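Local coordinates for secreted protein ESXB (Bacillus anthracis, PDB 4J10) that is a small secreted protein of the WXG100 family, probably exported through an ESX-like (type VII) pathway, whose precise role is not established, at residues I9-E15 / K85-T89; A24-Q29 / Y68-E73. All coordinates share one frame; numbering follows the deposited sequence. Where two conformers were deposited one is given.

Contact 1 of 2, residues I9-E15 / K85-T89; sequences ITPEELE and KFRNT
Phe86 is the apolar centre here: Ile9 and Leu14 meet its ring and Pro11 its CB, at the open end of the antiparallel helical hairpin on which WXG100 proteins are built. The two helices bring opposite ends together: the segment axes of 11-15 and 85-89 approach to 10.3 Å at 162°, and Pro11 faces Phe86. Ile9, still in the loop before the first helix, brings its CG2 methyl to the rim of the ring, 3.7 Å from Phe86 CE2 and near the ring plane in the conformer described here (a second was modelled). Leu14 crosses the same ring at about a right angle and places CD1 3.9 Å from Phe86 CE2. Pro11 fills the side nearer the backbone, its CG lying 3.8 Å from Phe86 CB. Leu14 also continues inward onto Leu79, Ile82 and Ala83 and touches Trp46 of the second subunit, so this end of the hairpin is also part of the dimer interface.

Outward from the ring, the same proline serves a charged neighbour. Arg87 starts with CG anti to its backbone nitrogen (chi1 -174°), then bends at chi2 and chi3, which turns the guanidinium back over the pyrrolidine. Pro11 CB sits over one face of that flat group, 3.8 Å from Arg87 CZ. The guanidinium edge meets the Glu15 carboxylate in a salt bridge, although the two groups are modelled too close together and the detail of their pairing is doubtful. Glu15 OE2 also forms a salt bridge with Lys80, so two cations lie near this carboxylate. Behind Pro11, on the side turned from helix 48-90, Thr10 is the N-cap of helix 11-41: its OG1 accepts a hydrogen bond from Glu13 N, 3.0 Å away, with an N-H...O angle of 156°.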
# COMPACT_ATOMS: atom_id res chain seq x y z
N ILE A 9 8.55 4.52 25.04
CA ILE A 9 7.29 5.02 24.50
C ILE A 9 6.86 6.29 25.24
O ILE A 9 6.93 6.37 26.47
CB ILE A 9 6.19 3.94 24.56
CG1 ILE A 9 6.49 2.84 23.55
CG2 ILE A 9 4.81 4.54 24.29
CD1 ILE A 9 5.50 1.69 23.57
N THR A 10 6.45 7.30 24.48
CA THR A 10 5.93 8.56 25.01
C THR A 10 4.76 8.93 24.09
O THR A 10 4.63 8.37 23.01
CB THR A 10 6.96 9.68 24.89
OG1 THR A 10 7.22 9.91 23.50
CG2 THR A 10 8.26 9.32 25.62
N PRO A 11 3.92 9.90 24.49
CA PRO A 11 2.88 10.34 23.56
C PRO A 11 3.45 10.84 22.24
O PRO A 11 2.87 10.59 21.18
CB PRO A 11 2.21 11.50 24.32
CG PRO A 11 2.47 11.21 25.75
CD PRO A 11 3.82 10.58 25.79
N GLU A 12 4.58 11.52 22.29
CA GLU A 12 5.24 12.00 21.08
C GLU A 12 5.65 10.85 20.17
O GLU A 12 5.52 10.94 18.94
CB GLU A 12 6.44 12.88 21.44
CG GLU A 12 6.06 14.18 22.16
CD GLU A 12 5.95 14.03 23.68
OE1 GLU A 12 6.01 12.90 24.19
OE2 GLU A 12 5.82 15.07 24.36
N GLU A 13 6.15 9.76 20.75
CA GLU A 13 6.55 8.62 19.92
C GLU A 13 5.32 7.98 19.27
O GLU A 13 5.34 7.60 18.10
CB GLU A 13 7.30 7.57 20.74
CG GLU A 13 8.72 7.93 21.11
CD GLU A 13 9.63 8.07 19.92
OE1 GLU A 13 9.23 7.68 18.79
OE2 GLU A 13 10.75 8.59 20.10
N LEU A 14 4.25 7.85 20.04
CA LEU A 14 3.03 7.27 19.50
C LEU A 14 2.46 8.14 18.39
O LEU A 14 1.96 7.64 17.38
CB LEU A 14 2.01 7.05 20.60
CG LEU A 14 2.43 5.99 21.62
CD1 LEU A 14 1.48 5.95 22.80
CD2 LEU A 14 2.47 4.63 20.94
N GLU A 15 2.53 9.46 18.58
CA GLU A 15 2.04 10.38 17.55
C GLU A 15 2.91 10.35 16.30
O GLU A 15 2.38 10.47 15.19
CB GLU A 15 1.90 11.79 18.12
CG GLU A 15 0.74 11.89 19.11
CD GLU A 15 0.73 13.17 19.91
OE1 GLU A 15 1.82 13.73 20.16
OE2 GLU A 15 -0.38 13.61 20.31
N LYS A 85 -4.39 9.18 25.96
CA LYS A 85 -4.58 8.61 27.29
C LYS A 85 -3.33 8.83 28.14
O LYS A 85 -3.42 9.19 29.31
CB LYS A 85 -4.90 7.13 27.19
CG LYS A 85 -5.12 6.45 28.53
CD LYS A 85 -5.35 4.96 28.37
CE LYS A 85 -4.03 4.22 28.22
NZ LYS A 85 -4.14 3.02 27.34
N PHE A 86 -2.16 8.64 27.53
CA PHE A 86 -0.91 8.88 28.23
C PHE A 86 -0.78 10.33 28.66
O PHE A 86 -0.39 10.61 29.79
CB PHE A 86 0.28 8.52 27.33
CG PHE A 86 0.57 7.05 27.27
CD1 PHE A 86 -0.32 6.13 27.80
CD2 PHE A 86 1.73 6.60 26.67
CE1 PHE A 86 -0.04 4.77 27.74
CE2 PHE A 86 2.01 5.25 26.61
CZ PHE A 86 1.13 4.33 27.15
N ARG A 87 -1.12 11.25 27.78
CA ARG A 87 -1.01 12.67 28.09
C ARG A 87 -1.97 13.12 29.18
O ARG A 87 -1.63 13.97 30.00
CB ARG A 87 -1.22 13.53 26.85
CG ARG A 87 -0.97 15.01 27.09
CD ARG A 87 -0.44 15.65 25.83
NE ARG A 87 -0.72 14.81 24.68
CZ ARG A 87 0.11 14.64 23.66
NH1 ARG A 87 1.29 15.25 23.65
NH2 ARG A 87 -0.23 13.85 22.66
N ASN A 88 -3.16 12.54 29.20
CA ASN A 88 -4.19 12.98 30.13
C ASN A 88 -4.10 12.34 31.49
O ASN A 88 -4.71 12.81 32.45
CB ASN A 88 -5.57 12.72 29.52
CG ASN A 88 -5.90 13.69 28.40
OD1 ASN A 88 -5.70 14.90 28.54
ND2 ASN A 88 -6.41 13.17 27.29
N THR A 89 -3.31 11.27 31.60
CA THR A 89 -3.14 10.59 32.88
C THR A 89 -1.80 10.93 33.54
O THR A 89 -1.57 10.59 34.70
CB THR A 89 -3.33 9.07 32.74
OG1 THR A 89 -2.47 8.58 31.70
CG2 THR A 89 -4.77 8.75 32.37

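Contact 2 of 2, residues A24-Q29 / Y68-E73; sequences AAGEAQ and YIPILE
The amide of Ala28 donates to Ala24 O at 2.9 Å, one turn of helix 11-41, and the helical repeat puts the methyls of Ala24, Ala25 and Ala28 on the face turned to residues 68-73. The case illustrates how an antiparallel helical hairpin is packed in its middle. The short segments 24-29 and 68-73 run at 165° with axes 9.2 Å apart, and Ala25 lies abreast of Ile69.

Ile69 and Ala25 are the largest contributors. With CG1 of Ile69 anti to its carbonyl carbon (chi1 -70°), the longer branch reaches to the first helix: CG1 comes 3.9 Å from Ala28 CB, while CD1 rests on the backbone, 3.7 Å from Gln29 N. Its other branch, CG2, turns to the Ala25 methyl. Beside it, Glu73 contributes only the aliphatic part of its chain, CG lying 4.0 Å from Ala25 CB. Leu72 enters one turn on from Tyr68 and sends CD1 to the Ala24 methyl at 3.8 Å, close to the Ala25 backbone nitrogen as well.

Tyr68 joins with the edge of its ring, CE2 being 4.3 Å from Ala28 CB near the ring plane, and Leu72 CG, from within the same helix, lies over one face, near the rim. The phenol points past the hairpin: its OH hydrogen-bonds Gln31 of the second subunit, which also packs on Ala24. Pro70, whose nitrogen cannot continue the helical bonding, marks a kink in helix 48-90 beside this interface.

Backbone polar groups such as Gln29 N, which pairs with Ala25 O, are served within their own helix. The helices are thus joined here by apolar packing, with no hydrogen bond between the segments; the Tyr68 hydroxyl finds its partner, Gln31, in the second subunit.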
# COMPACT_ATOMS: atom_id res chain seq x y z
N ALA A 24 1.32 7.07 5.17
CA ALA A 24 1.33 5.89 4.31
C ALA A 24 -0.03 5.69 3.63
O ALA A 24 -0.09 5.34 2.44
CB ALA A 24 1.74 4.63 5.08
N ALA A 25 -1.11 5.94 4.35
CA ALA A 25 -2.44 5.83 3.76
C ALA A 25 -2.60 6.82 2.61
O ALA A 25 -3.15 6.47 1.57
CB ALA A 25 -3.49 6.06 4.82
N GLY A 26 -2.11 8.04 2.79
CA GLY A 26 -2.19 9.05 1.74
C GLY A 26 -1.35 8.69 0.54
O GLY A 26 -1.74 8.93 -0.61
N GLU A 27 -0.16 8.14 0.78
CA GLU A 27 0.71 7.72 -0.33
C GLU A 27 0.07 6.56 -1.10
O GLU A 27 0.15 6.49 -2.34
CB GLU A 27 2.10 7.33 0.20
CG GLU A 27 2.91 8.50 0.69
CD GLU A 27 4.29 8.08 1.15
OE1 GLU A 27 4.51 6.87 1.37
OE2 GLU A 27 5.16 8.97 1.30
N ALA A 28 -0.61 5.68 -0.38
CA ALA A 28 -1.28 4.55 -1.01
C ALA A 28 -2.43 5.05 -1.89
O ALA A 28 -2.64 4.55 -3.00
CB ALA A 28 -1.80 3.59 0.05
N GLN A 29 -3.19 6.01 -1.38
CA GLN A 29 -4.26 6.63 -2.17
C GLN A 29 -3.71 7.27 -3.44
O GLN A 29 -4.29 7.11 -4.52
CB GLN A 29 -5.02 7.66 -1.33
CG GLN A 29 -6.15 8.32 -2.11
CD GLN A 29 -7.30 7.38 -2.39
OE1 GLN A 29 -7.50 6.92 -3.54
NE2 GLN A 29 -8.07 7.08 -1.37
N TYR A 68 -6.80 -2.03 2.66
CA TYR A 68 -5.54 -1.65 3.27
C TYR A 68 -5.56 -0.28 3.91
O TYR A 68 -5.16 -0.10 5.07
CB TYR A 68 -4.47 -1.66 2.18
CG TYR A 68 -3.08 -1.29 2.62
CD1 TYR A 68 -2.33 -2.15 3.40
CD2 TYR A 68 -2.48 -0.11 2.20
CE1 TYR A 68 -1.05 -1.83 3.78
CE2 TYR A 68 -1.19 0.21 2.57
CZ TYR A 68 -0.47 -0.66 3.36
OH TYR A 68 0.82 -0.33 3.70
N ILE A 69 -6.03 0.70 3.16
CA ILE A 69 -6.00 2.09 3.59
C ILE A 69 -6.74 2.31 4.92
O ILE A 69 -6.14 2.87 5.85
CB ILE A 69 -6.46 3.04 2.45
CG1 ILE A 69 -5.40 3.07 1.34
CG2 ILE A 69 -6.71 4.44 2.97
CD1 ILE A 69 -5.84 3.84 0.12
N PRO A 70 -8.00 1.83 5.05
CA PRO A 70 -8.66 2.00 6.36
C PRO A 70 -8.01 1.24 7.50
O PRO A 70 -8.12 1.67 8.66
CB PRO A 70 -10.09 1.48 6.13
CG PRO A 70 -10.27 1.42 4.64
CD PRO A 70 -8.91 1.31 4.01
N ILE A 71 -7.32 0.14 7.21
CA ILE A 71 -6.62 -0.57 8.27
C ILE A 71 -5.47 0.30 8.78
O ILE A 71 -5.27 0.43 9.99
CB ILE A 71 -6.07 -1.95 7.81
CG1 ILE A 71 -7.22 -2.90 7.46
CG2 ILE A 71 -5.16 -2.55 8.89
CD1 ILE A 71 -6.77 -4.10 6.63
N LEU A 72 -4.71 0.93 7.88
CA LEU A 72 -3.66 1.87 8.29
C LEU A 72 -4.23 3.03 9.09
O LEU A 72 -3.65 3.45 10.10
CB LEU A 72 -2.88 2.42 7.09
CG LEU A 72 -2.14 1.44 6.19
CD1 LEU A 72 -1.22 2.25 5.29
CD2 LEU A 72 -1.35 0.43 7.00
N GLU A 73 -5.36 3.55 8.64
CA GLU A 73 -5.99 4.66 9.35
C GLU A 73 -6.45 4.25 10.74
O GLU A 73 -6.35 5.03 11.67
CB GLU A 73 -7.13 5.24 8.51
CG GLU A 73 -6.64 5.96 7.26
CD GLU A 73 -7.74 6.20 6.29
OE1 GLU A 73 -8.46 5.23 5.99
OE2 GLU A 73 -7.91 7.36 5.84

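From the N terminus the chain passes first through 9-15, where helix 11-41 begins, and then through 24-29 in the middle of that helix. After the turn between the helices, helix 48-90 supplies 68-73, which returns to 24-29 and closes the shorter loop as contact 2. Further on, 85-89 reaches 9-15 and closes the longer loop, so contact 1 encloses contact 2, as expected of a hairpin. Their centres lie 22 Å apart and they do not touch. Contact 2 joins the two helices near the centre of the chain and contact 1 joins them at the open end; both also meet the second subunit.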